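Local coordinates for protein alpha-11 giardin (Giardia intestinalis, PDB 2II2) that is an annexin that binds calcium ions and probably acidic phospholipids, and may take part in attachment of the parasite through its cytoskeleton, at residues N62-G72 with N294-F305; D93-I103 with E254-F263. All coordinates share one frame; numbering follows the deposited sequence.

Overall arrangement
Contacts 1 and 2 both set two nearly parallel helices side by side. Both are largely buried, but contact 2 lies about 3 Å from the centre of the chain, centre to centre, and contact 1 about 15 Å, beside a calcium site that holds no ion in this model. Helix 249-263 links them: residues of its 254-263 segment face helix 94-102 in contact 2, while Ala257 and Thr260 pack against Phe298, Cys302 and Phe305 of contact 1. Contact 1 combines a polar clasp ahead of its helices with an apolar seam of methyls, sulfur and rings. Contact 2, nested inside the chain loop that contact 1 closes, joins a buried salt bridge and bridging waters to a smaller apolar end.

Contact 1 of 2, residues N62-G72 with N294-F305; sequences NGPYEDVMALG and NKVNFRDACLMF
From the pairing of Tyr65 with Phe298 to that of Gly72 with Phe305, helices 64-72 and 298-305 run side by side in the same direction, the axes of these short segments coming within 9.5 Å at an angle of 23°. Ahead of them, Asn294 works as a clasp. Its CG stands between the backbone N and the carbonyl carbon (chi1 69°), which carries the amide to the residues before the first helix. There ND2 donates to Asn62 O at 3.2 Å, on a lone pair in the carbonyl plane and close to the plane of its own amide. OD1, at the other end of that amide, receives Lys295 NZ at 3.0 Å, so the group is held against rotation; the ammonium also forms salt bridges with Glu292 and Asp250. The backbone contributes a weak bond from Tyr65 N to Asn294 O at 3.3 Å, and Pro64 CG packs against Lys295 CG. This corner is part of an annexin calcium-binding region: Ile60 and Glu66 bind the ion in the calcium-bound protein, none is present in this model, and Tyr65 packs on Ile60 while Glu66 does not touch segment 294-305. The Tyr65 ring turns an edge to the other segment, its CD1 3.6 Å from Asn297 O. Deeper in, Val68 spreads its branches: at chi1 74°, CG1 rests on Ala301 CB and CG2 meets Phe305 CD1 at 3.7 Å, while its CB faces an edge of the Phe298 ring. Met69 SD makes an oblique Met-aromatic contact, 5.2 Å from the Phe305 ring centroid. Met304 CE lies over one face of that ring and also meets Met69 CE at 4.1 Å.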
loop_
_atom_site.group_PDB
_atom_site.type_symbol
_atom_site.label_atom_id
_atom_site.label_comp_id
_atom_site.label_asym_id
_atom_site.label_seq_id
_atom_site.Cartn_x
_atom_site.Cartn_y
_atom_site.Cartn_z
ATOM N N ASN A 62 3.838 11.840 17.117
ATOM C CA ASN A 62 3.504 10.592 16.447
ATOM C C ASN A 62 2.053 10.564 15.963
ATOM O O ASN A 62 1.165 11.219 16.544
ATOM C CB ASN A 62 3.804 9.402 17.360
ATOM C CG ASN A 62 2.724 9.181 18.408
ATOM O OD1 ASN A 62 1.727 8.499 18.145
ATOM N ND2 ASN A 62 2.916 9.732 19.612
ATOM N N GLY A 63 1.836 9.838 14.863
ATOM C CA GLY A 63 0.515 9.798 14.255
ATOM C C GLY A 63 0.628 9.700 12.760
ATOM O O GLY A 63 1.719 9.489 12.230
ATOM N N PRO A 64 -0.490 9.841 12.044
ATOM C CA PRO A 64 -0.474 9.681 10.592
ATOM C C PRO A 64 0.331 10.730 9.824
ATOM O O PRO A 64 0.883 10.410 8.769
ATOM C CB PRO A 64 -1.970 9.671 10.207
ATOM C CG PRO A 64 -2.653 10.357 11.317
ATOM C CD PRO A 64 -1.849 10.050 12.568
ATOM N N TYR A 65 0.372 11.971 10.311
ATOM C CA TYR A 65 1.234 12.963 9.684
ATOM C C TYR A 65 2.716 12.521 9.787
ATOM O O TYR A 65 3.443 12.509 8.805
ATOM C CB TYR A 65 0.997 14.367 10.275
ATOM C CG TYR A 65 1.957 15.387 9.701
ATOM C CD1 TYR A 65 1.655 16.120 8.547
ATOM C CD2 TYR A 65 3.207 15.557 10.266
ATOM C CE1 TYR A 65 2.553 17.007 8.008
ATOM C CE2 TYR A 65 4.116 16.453 9.739
ATOM C CZ TYR A 65 3.794 17.179 8.606
ATOM O OH TYR A 65 4.692 18.057 8.067
ATOM N N GLU A 66 3.142 12.114 10.991
ATOM C CA GLU A 66 4.507 11.608 11.124
ATOM C C GLU A 66 4.724 10.398 10.202
ATOM O O GLU A 66 5.760 10.296 9.557
ATOM C CB GLU A 66 4.788 11.156 12.566
ATOM C CG GLU A 66 6.278 10.883 12.842
ATOM C CD GLU A 66 6.525 9.905 13.974
ATOM O OE1 GLU A 66 6.268 8.680 13.773
ATOM O OE2 GLU A 66 6.966 10.354 15.052
ATOM N N ASP A 67 3.755 9.481 10.158
ATOM C CA ASP A 67 3.879 8.262 9.367
ATOM C C ASP A 67 4.110 8.577 7.896
ATOM O O ASP A 67 4.969 7.995 7.272
ATOM C CB ASP A 67 2.609 7.411 9.427
ATOM C CG ASP A 67 2.417 6.678 10.726
ATOM O OD1 ASP A 67 3.357 6.600 11.542
ATOM O OD2 ASP A 67 1.285 6.174 10.921
ATOM N N VAL A 68 3.286 9.464 7.327
ATOM C CA VAL A 68 3.405 9.735 5.895
ATOM C C VAL A 68 4.748 10.385 5.582
ATOM O O VAL A 68 5.384 10.104 4.560
ATOM C CB VAL A 68 2.194 10.539 5.339
ATOM C CG1 VAL A 68 2.229 12.001 5.748
ATOM C CG2 VAL A 68 2.174 10.413 3.820
ATOM N N MET A 69 5.213 11.245 6.478
ATOM C CA MET A 69 6.507 11.894 6.292
ATOM C C MET A 69 7.682 10.919 6.451
ATOM O O MET A 69 8.643 10.916 5.637
ATOM C CB MET A 69 6.652 13.067 7.266
ATOM C CG MET A 69 5.963 14.322 6.848
ATOM S SD MET A 69 6.792 14.979 5.377
ATOM C CE MET A 69 5.723 16.350 4.930
ATOM N N ALA A 70 7.624 10.090 7.498
ATOM C CA ALA A 70 8.698 9.135 7.733
ATOM C C ALA A 70 8.795 8.076 6.653
ATOM O O ALA A 70 9.897 7.680 6.283
ATOM C CB ALA A 70 8.579 8.490 9.105
ATOM N N LEU A 71 7.637 7.617 6.166
ATOM C CA LEU A 71 7.643 6.671 5.065
ATOM C C LEU A 71 8.048 7.343 3.756
ATOM O O LEU A 71 8.895 6.818 3.018
ATOM C CB LEU A 71 6.268 6.006 4.918
ATOM C CG LEU A 71 5.834 5.035 6.017
ATOM C CD1 LEU A 71 4.408 4.580 5.757
ATOM C CD2 LEU A 71 6.779 3.817 6.151
ATOM N N GLY A 72 7.471 8.513 3.488
ATOM C CA GLY A 72 7.725 9.209 2.229
ATOM C C GLY A 72 9.182 9.654 2.082
ATOM O O GLY A 72 9.726 9.626 0.978
ATOM N N ASN A 294 -2.470 15.326 15.543
ATOM C CA ASN A 294 -1.620 14.452 14.726
ATOM C C ASN A 294 -2.214 14.132 13.370
ATOM O O ASN A 294 -1.617 13.364 12.600
ATOM C CB ASN A 294 -1.194 13.174 15.457
ATOM C CG ASN A 294 -2.335 12.206 15.708
ATOM O OD1 ASN A 294 -3.485 12.423 15.299
ATOM N ND2 ASN A 294 -2.016 11.104 16.406
ATOM N N LYS A 295 -3.379 14.724 13.095
ATOM C CA LYS A 295 -4.050 14.566 11.801
ATOM C C LYS A 295 -4.242 15.853 11.035
ATOM O O LYS A 295 -4.479 15.809 9.832
ATOM C CB LYS A 295 -5.413 13.886 11.974
ATOM C CG LYS A 295 -5.279 12.451 12.421
ATOM C CD LYS A 295 -6.610 11.845 12.760
ATOM C CE LYS A 295 -6.479 10.482 13.436
ATOM N NZ LYS A 295 -5.808 10.615 14.770
ATOM N N VAL A 296 -4.195 17.001 11.718
ATOM C CA VAL A 296 -4.636 18.250 11.094
ATOM C C VAL A 296 -3.888 18.594 9.797
ATOM O O VAL A 296 -4.498 19.140 8.861
ATOM C CB VAL A 296 -4.616 19.422 12.085
ATOM C CG1 VAL A 296 -3.211 19.744 12.513
ATOM C CG2 VAL A 296 -5.281 20.648 11.464
ATOM N N ASN A 297 -2.591 18.276 9.738
ATOM C CA ASN A 297 -1.802 18.573 8.548
ATOM C C ASN A 297 -1.640 17.421 7.575
ATOM O O ASN A 297 -0.942 17.547 6.561
ATOM C CB ASN A 297 -0.441 19.156 8.934
ATOM C CG ASN A 297 -0.600 20.492 9.625
ATOM O OD1 ASN A 297 -1.145 21.429 9.042
ATOM N ND2 ASN A 297 -0.131 20.594 10.845
ATOM N N PHE A 298 -2.280 16.288 7.868
ATOM C CA PHE A 298 -2.177 15.119 7.001
ATOM C C PHE A 298 -2.705 15.406 5.603
ATOM O O PHE A 298 -2.075 15.016 4.615
ATOM C CB PHE A 298 -2.918 13.896 7.582
ATOM C CG PHE A 298 -2.914 12.747 6.618
ATOM C CD1 PHE A 298 -1.725 12.045 6.356
ATOM C CD2 PHE A 298 -4.033 12.444 5.865
ATOM C CE1 PHE A 298 -1.683 11.049 5.419
ATOM C CE2 PHE A 298 -3.994 11.432 4.901
ATOM C CZ PHE A 298 -2.809 10.757 4.678
ATOM N N ARG A 299 -3.873 16.055 5.503
ATOM C CA ARG A 299 -4.455 16.334 4.182
ATOM C C ARG A 299 -3.465 17.039 3.256
ATOM O O ARG A 299 -3.306 16.663 2.086
ATOM C CB ARG A 299 -5.736 17.154 4.360
ATOM C CG ARG A 299 -6.421 17.662 3.099
ATOM C CD ARG A 299 -7.596 18.569 3.483
ATOM N NE ARG A 299 -7.143 19.858 3.997
ATOM C CZ ARG A 299 -7.159 20.211 5.277
ATOM N NH1 ARG A 299 -7.638 19.388 6.208
ATOM N NH2 ARG A 299 -6.718 21.415 5.643
ATOM N N ASP A 300 -2.817 18.076 3.770
ATOM C CA ASP A 300 -1.875 18.821 2.969
ATOM C C ASP A 300 -0.635 18.013 2.601
ATOM O O ASP A 300 -0.146 18.099 1.471
ATOM C CB ASP A 300 -1.492 20.112 3.685
ATOM C CG ASP A 300 -2.623 21.130 3.677
ATOM O OD1 ASP A 300 -3.434 21.150 2.724
ATOM O OD2 ASP A 300 -2.717 21.911 4.641
ATOM N N ALA A 301 -0.159 17.196 3.531
ATOM C CA ALA A 301 0.940 16.296 3.214
ATOM C C ALA A 301 0.549 15.323 2.110
ATOM O O ALA A 301 1.346 15.054 1.208
ATOM C CB ALA A 301 1.375 15.533 4.453
ATOM N N CYS A 302 -0.650 14.769 2.228
ATOM C CA CYS A 302 -1.159 13.789 1.281
ATOM C C CYS A 302 -1.272 14.405 -0.115
ATOM O O CYS A 302 -0.806 13.829 -1.096
ATOM C CB CYS A 302 -2.509 13.286 1.787
ATOM S SG CYS A 302 -3.238 11.974 0.781
ATOM N N LEU A 303 -1.898 15.580 -0.219
ATOM C CA LEU A 303 -1.984 16.264 -1.513
ATOM C C LEU A 303 -0.601 16.525 -2.133
ATOM O O LEU A 303 -0.368 16.336 -3.339
ATOM C CB LEU A 303 -2.760 17.563 -1.367
ATOM C CG LEU A 303 -4.251 17.437 -1.057
ATOM C CD1 LEU A 303 -4.766 18.810 -0.659
ATOM C CD2 LEU A 303 -5.089 16.863 -2.214
ATOM N N MET A 304 0.322 16.982 -1.288
ATOM C CA MET A 304 1.679 17.227 -1.751
ATOM C C MET A 304 2.311 15.957 -2.291
ATOM O O MET A 304 2.898 15.993 -3.386
ATOM C CB MET A 304 2.515 17.883 -0.639
ATOM C CG MET A 304 3.967 18.162 -0.987
ATOM S SD MET A 304 5.077 16.731 -0.858
ATOM C CE MET A 304 4.939 16.351 0.901
ATOM N N PHE A 305 2.242 14.859 -1.548
ATOM C CA PHE A 305 2.912 13.659 -2.013
ATOM C C PHE A 305 2.309 13.114 -3.315
ATOM O O PHE A 305 3.032 12.524 -4.131
ATOM C CB PHE A 305 2.930 12.576 -0.937
ATOM C CG PHE A 305 4.038 12.704 0.071
ATOM C CD1 PHE A 305 3.756 12.801 1.439
ATOM C CD2 PHE A 305 5.370 12.649 -0.327
ATOM C CE1 PHE A 305 4.786 12.904 2.372
ATOM C CE2 PHE A 305 6.419 12.763 0.587
ATOM C CZ PHE A 305 6.118 12.877 1.962
HETATM O O HOH W 1 1.424 12.650 13.347
#

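Contact 2 of 2, residues D93-I103 with E254-F263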
loop_
_atom_site.group_PDB
_atom_site.type_symbol
_atom_site.label_atom_id
_atom_site.label_comp_id
_atom_site.label_asym_id
_atom_site.label_seq_id
_atom_site.Cartn_x
_atom_site.Cartn_y
_atom_site.Cartn_z
ATOM N N ASP A 93 -1.527 -7.262 11.001
ATOM C CA ASP A 93 -2.311 -6.276 10.252
ATOM C C ASP A 93 -2.209 -6.684 8.786
ATOM O O ASP A 93 -1.239 -6.336 8.058
ATOM C CB ASP A 93 -1.730 -4.878 10.447
ATOM C CG ASP A 93 -2.467 -3.807 9.660
ATOM O OD1 ASP A 93 -3.334 -4.175 8.848
ATOM O OD2 ASP A 93 -2.176 -2.611 9.838
ATOM N N PHE A 94 -3.168 -7.498 8.345
ATOM C CA PHE A 94 -3.142 -7.952 6.974
ATOM C C PHE A 94 -3.253 -6.805 5.980
ATOM O O PHE A 94 -2.735 -6.917 4.859
ATOM C CB PHE A 94 -4.244 -8.980 6.702
ATOM C CG PHE A 94 -3.938 -10.336 7.251
ATOM C CD1 PHE A 94 -4.747 -10.884 8.225
ATOM C CD2 PHE A 94 -2.844 -11.068 6.802
ATOM C CE1 PHE A 94 -4.492 -12.168 8.741
ATOM C CE2 PHE A 94 -2.574 -12.351 7.320
ATOM C CZ PHE A 94 -3.402 -12.893 8.284
ATOM N N ARG A 95 -3.950 -5.729 6.337
ATOM C CA ARG A 95 -4.070 -4.636 5.367
ATOM C C ARG A 95 -2.667 -4.137 4.975
ATOM O O ARG A 95 -2.383 -3.916 3.802
ATOM C CB ARG A 95 -4.897 -3.481 5.914
ATOM C CG ARG A 95 -6.352 -3.805 6.121
ATOM C CD ARG A 95 -7.115 -2.545 6.488
ATOM N NE ARG A 95 -8.552 -2.770 6.515
ATOM C CZ ARG A 95 -9.213 -3.347 7.518
ATOM N NH1 ARG A 95 -8.577 -3.737 8.619
ATOM N NH2 ARG A 95 -10.532 -3.522 7.439
ATOM N N ALA A 96 -1.813 -3.970 5.987
ATOM C CA ALA A 96 -0.469 -3.440 5.770
ATOM C C ALA A 96 0.421 -4.460 5.045
ATOM O O ALA A 96 1.189 -4.112 4.136
ATOM C CB ALA A 96 0.173 -3.024 7.081
ATOM N N ILE A 97 0.344 -5.738 5.446
ATOM C CA ILE A 97 1.141 -6.761 4.753
ATOM C C ILE A 97 0.727 -6.850 3.283
ATOM O O ILE A 97 1.575 -6.904 2.388
ATOM C CB ILE A 97 1.007 -8.153 5.442
ATOM C CG1 ILE A 97 1.434 -8.075 6.920
ATOM C CG2 ILE A 97 1.845 -9.164 4.686
ATOM C CD1 ILE A 97 0.962 -9.264 7.762
ATOM N N HIS A 98 -0.574 -6.852 3.038
ATOM C CA HIS A 98 -1.087 -6.921 1.689
ATOM C C HIS A 98 -0.606 -5.765 0.836
ATOM O O HIS A 98 -0.196 -5.941 -0.316
ATOM C CB HIS A 98 -2.616 -6.940 1.698
ATOM C CG HIS A 98 -3.194 -8.229 2.163
ATOM N ND1 HIS A 98 -4.518 -8.342 2.511
ATOM C CD2 HIS A 98 -2.638 -9.448 2.360
ATOM C CE1 HIS A 98 -4.753 -9.581 2.904
ATOM N NE2 HIS A 98 -3.634 -10.280 2.795
ATOM N N ASP A 99 -0.670 -4.555 1.386
ATOM C CA ASP A 99 -0.210 -3.384 0.621
ATOM C C ASP A 99 1.225 -3.618 0.116
ATOM O O ASP A 99 1.589 -3.329 -1.041
ATOM C CB ASP A 99 -0.238 -2.106 1.477
ATOM C CG ASP A 99 -1.639 -1.626 1.799
ATOM O OD1 ASP A 99 -2.602 -2.134 1.206
ATOM O OD2 ASP A 99 -1.809 -0.729 2.661
ATOM N N VAL A 100 2.065 -4.128 1.002
ATOM C CA VAL A 100 3.453 -4.354 0.687
ATOM C C VAL A 100 3.697 -5.471 -0.313
ATOM O O VAL A 100 4.491 -5.276 -1.225
ATOM C CB VAL A 100 4.289 -4.590 1.956
ATOM C CG1 VAL A 100 5.692 -5.090 1.618
ATOM C CG2 VAL A 100 4.350 -3.305 2.765
ATOM N N VAL A 101 3.076 -6.638 -0.108
ATOM C CA VAL A 101 3.415 -7.794 -0.925
ATOM C C VAL A 101 2.547 -7.957 -2.154
ATOM O O VAL A 101 2.980 -8.621 -3.107
ATOM C CB VAL A 101 3.467 -9.137 -0.116
ATOM C CG1 VAL A 101 4.426 -8.983 1.097
ATOM C CG2 VAL A 101 2.096 -9.633 0.321
ATOM N N LEU A 102 1.341 -7.392 -2.149
ATOM C CA LEU A 102 0.468 -7.506 -3.312
ATOM C C LEU A 102 0.768 -6.443 -4.363
ATOM O O LEU A 102 0.592 -6.681 -5.550
ATOM C CB LEU A 102 -1.008 -7.464 -2.901
ATOM C CG LEU A 102 -1.482 -8.570 -1.933
ATOM C CD1 LEU A 102 -2.943 -8.439 -1.713
ATOM C CD2 LEU A 102 -1.161 -9.975 -2.446
ATOM N N ILE A 103 1.212 -5.277 -3.940
ATOM C CA ILE A 103 1.486 -4.196 -4.870
ATOM C C ILE A 103 2.989 -4.141 -5.106
ATOM O O ILE A 103 3.705 -3.269 -4.591
ATOM C CB ILE A 103 0.897 -2.852 -4.384
ATOM C CG1 ILE A 103 -0.589 -3.051 -4.006
ATOM C CG2 ILE A 103 1.015 -1.811 -5.477
ATOM C CD1 ILE A 103 -1.240 -1.792 -3.502
ATOM N N GLU A 254 -4.379 6.221 9.092
ATOM C CA GLU A 254 -3.255 5.290 9.105
ATOM C C GLU A 254 -3.039 4.648 7.739
ATOM O O GLU A 254 -1.913 4.593 7.222
ATOM C CB GLU A 254 -3.534 4.219 10.150
ATOM C CG GLU A 254 -2.590 3.098 10.247
ATOM C CD GLU A 254 -3.110 1.991 11.152
ATOM O OE1 GLU A 254 -4.352 1.835 11.320
ATOM O OE2 GLU A 254 -2.256 1.250 11.679
ATOM N N GLN A 255 -4.111 4.123 7.172
ATOM C CA GLN A 255 -4.045 3.467 5.860
ATOM C C GLN A 255 -3.660 4.464 4.771
ATOM O O GLN A 255 -2.759 4.197 3.933
ATOM C CB GLN A 255 -5.386 2.822 5.531
ATOM C CG GLN A 255 -5.734 1.676 6.442
ATOM C CD GLN A 255 -7.177 1.274 6.303
ATOM O OE1 GLN A 255 -7.767 1.396 5.219
ATOM N NE2 GLN A 255 -7.722 0.693 7.356
ATOM N N ALA A 256 -4.287 5.640 4.770
ATOM C CA ALA A 256 -3.990 6.620 3.745
ATOM C C ALA A 256 -2.524 7.074 3.823
ATOM O O ALA A 256 -1.888 7.310 2.802
ATOM C CB ALA A 256 -4.935 7.785 3.846
ATOM N N ALA A 257 -2.009 7.232 5.050
ATOM C CA ALA A 257 -0.618 7.624 5.243
ATOM C C ALA A 257 0.323 6.573 4.654
ATOM O O ALA A 257 1.292 6.910 3.964
ATOM C CB ALA A 257 -0.330 7.852 6.717
ATOM N N ARG A 258 0.049 5.296 4.922
ATOM C CA ARG A 258 0.911 4.239 4.407
ATOM C C ARG A 258 0.882 4.127 2.887
ATOM O O ARG A 258 1.930 4.035 2.243
ATOM C CB ARG A 258 0.518 2.923 5.048
ATOM C CG ARG A 258 1.284 1.741 4.521
ATOM C CD ARG A 258 0.869 0.418 5.154
ATOM N NE ARG A 258 -0.520 0.059 4.890
ATOM C CZ ARG A 258 -1.482 0.006 5.802
ATOM N NH1 ARG A 258 -1.282 0.372 7.073
ATOM N NH2 ARG A 258 -2.672 -0.404 5.422
ATOM N N ILE A 259 -0.331 4.101 2.333
ATOM C CA ILE A 259 -0.509 3.996 0.892
ATOM C C ILE A 259 0.184 5.168 0.194
ATOM O O ILE A 259 0.886 4.983 -0.816
ATOM C CB ILE A 259 -2.001 3.923 0.561
ATOM C CG1 ILE A 259 -2.606 2.645 1.126
ATOM C CG2 ILE A 259 -2.216 4.031 -0.944
ATOM C CD1 ILE A 259 -4.115 2.703 1.319
ATOM N N THR A 260 -0.018 6.377 0.713
ATOM C CA THR A 260 0.641 7.543 0.142
ATOM C C THR A 260 2.160 7.446 0.249
ATOM O O THR A 260 2.874 7.664 -0.716
ATOM C CB THR A 260 0.152 8.812 0.886
ATOM O OG1 THR A 260 -1.263 8.953 0.708
ATOM C CG2 THR A 260 0.826 10.043 0.385
ATOM N N GLY A 261 2.658 7.140 1.447
ATOM C CA GLY A 261 4.092 7.077 1.650
ATOM C C GLY A 261 4.775 6.063 0.750
ATOM O O GLY A 261 5.856 6.323 0.204
ATOM N N LEU A 262 4.162 4.891 0.630
ATOM C CA LEU A 262 4.748 3.837 -0.193
ATOM C C LEU A 262 4.651 4.046 -1.721
ATOM O O LEU A 262 5.567 3.684 -2.470
ATOM C CB LEU A 262 4.145 2.471 0.133
ATOM C CG LEU A 262 4.384 1.913 1.537
ATOM C CD1 LEU A 262 3.633 0.591 1.723
ATOM C CD2 LEU A 262 5.885 1.674 1.704
ATOM N N PHE A 263 3.510 4.598 -2.170
ATOM C CA PHE A 263 3.182 4.476 -3.586
ATOM C C PHE A 263 3.027 5.784 -4.342
ATOM O O PHE A 263 2.789 5.732 -5.559
ATOM C CB PHE A 263 1.926 3.638 -3.745
ATOM C CG PHE A 263 2.017 2.276 -3.119
ATOM C CD1 PHE A 263 3.046 1.400 -3.455
ATOM C CD2 PHE A 263 1.066 1.865 -2.175
ATOM C CE1 PHE A 263 3.126 0.148 -2.861
ATOM C CE2 PHE A 263 1.141 0.600 -1.597
ATOM C CZ PHE A 263 2.164 -0.254 -1.936
HETATM O O HOH W 2 -3.618 -0.778 8.218
HETATM O O HOH W 3 -3.173 -1.310 12.111
HETATM O O HOH W 4 -9.464 -0.701 4.497
#
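Arg258 and Asp99 form the tight centre of this contact between the near-parallel helices 94-102 and 254-263. The arginine presents NE and NH2 side-on, and both donate to the single oxygen Asp99 OD2, NE at 2.7 Å and NH2 at 2.9 Å. That oxygen lies in the guanidinium plane, yet NE comes in on its anti side and NH2 from above the carboxylate. A bend in the arginine chain (chi3 63°) lays the guanidinium flat over Ala96, whose CA sits above its centre. Asp99 OD1 is salt-bridged to Arg220, so two arginines probably stabilise the buried carboxylate as an anion. Further along, the Phe263 ring has Ile103 CG2 over one face in a CH-pi contact, and its edge reaches the backbone, CZ lying 3.3 Å from Asp99 O.

The other end is looser and wetter. Asp93 OD2 and Glu254 OE2 stand 4.3 Å apart, and one water donates to both, which probably softens the meeting of like charges. A second water joins Asp93 OD2 to Arg258 NH1, and a third links Arg95 NE with Gln255 OE1, where the amide and guanidinium planes are almost parallel. Such charged, hydrated packing at the middle of the molecule is consistent with the central hydrophilic channel of the annexin fold.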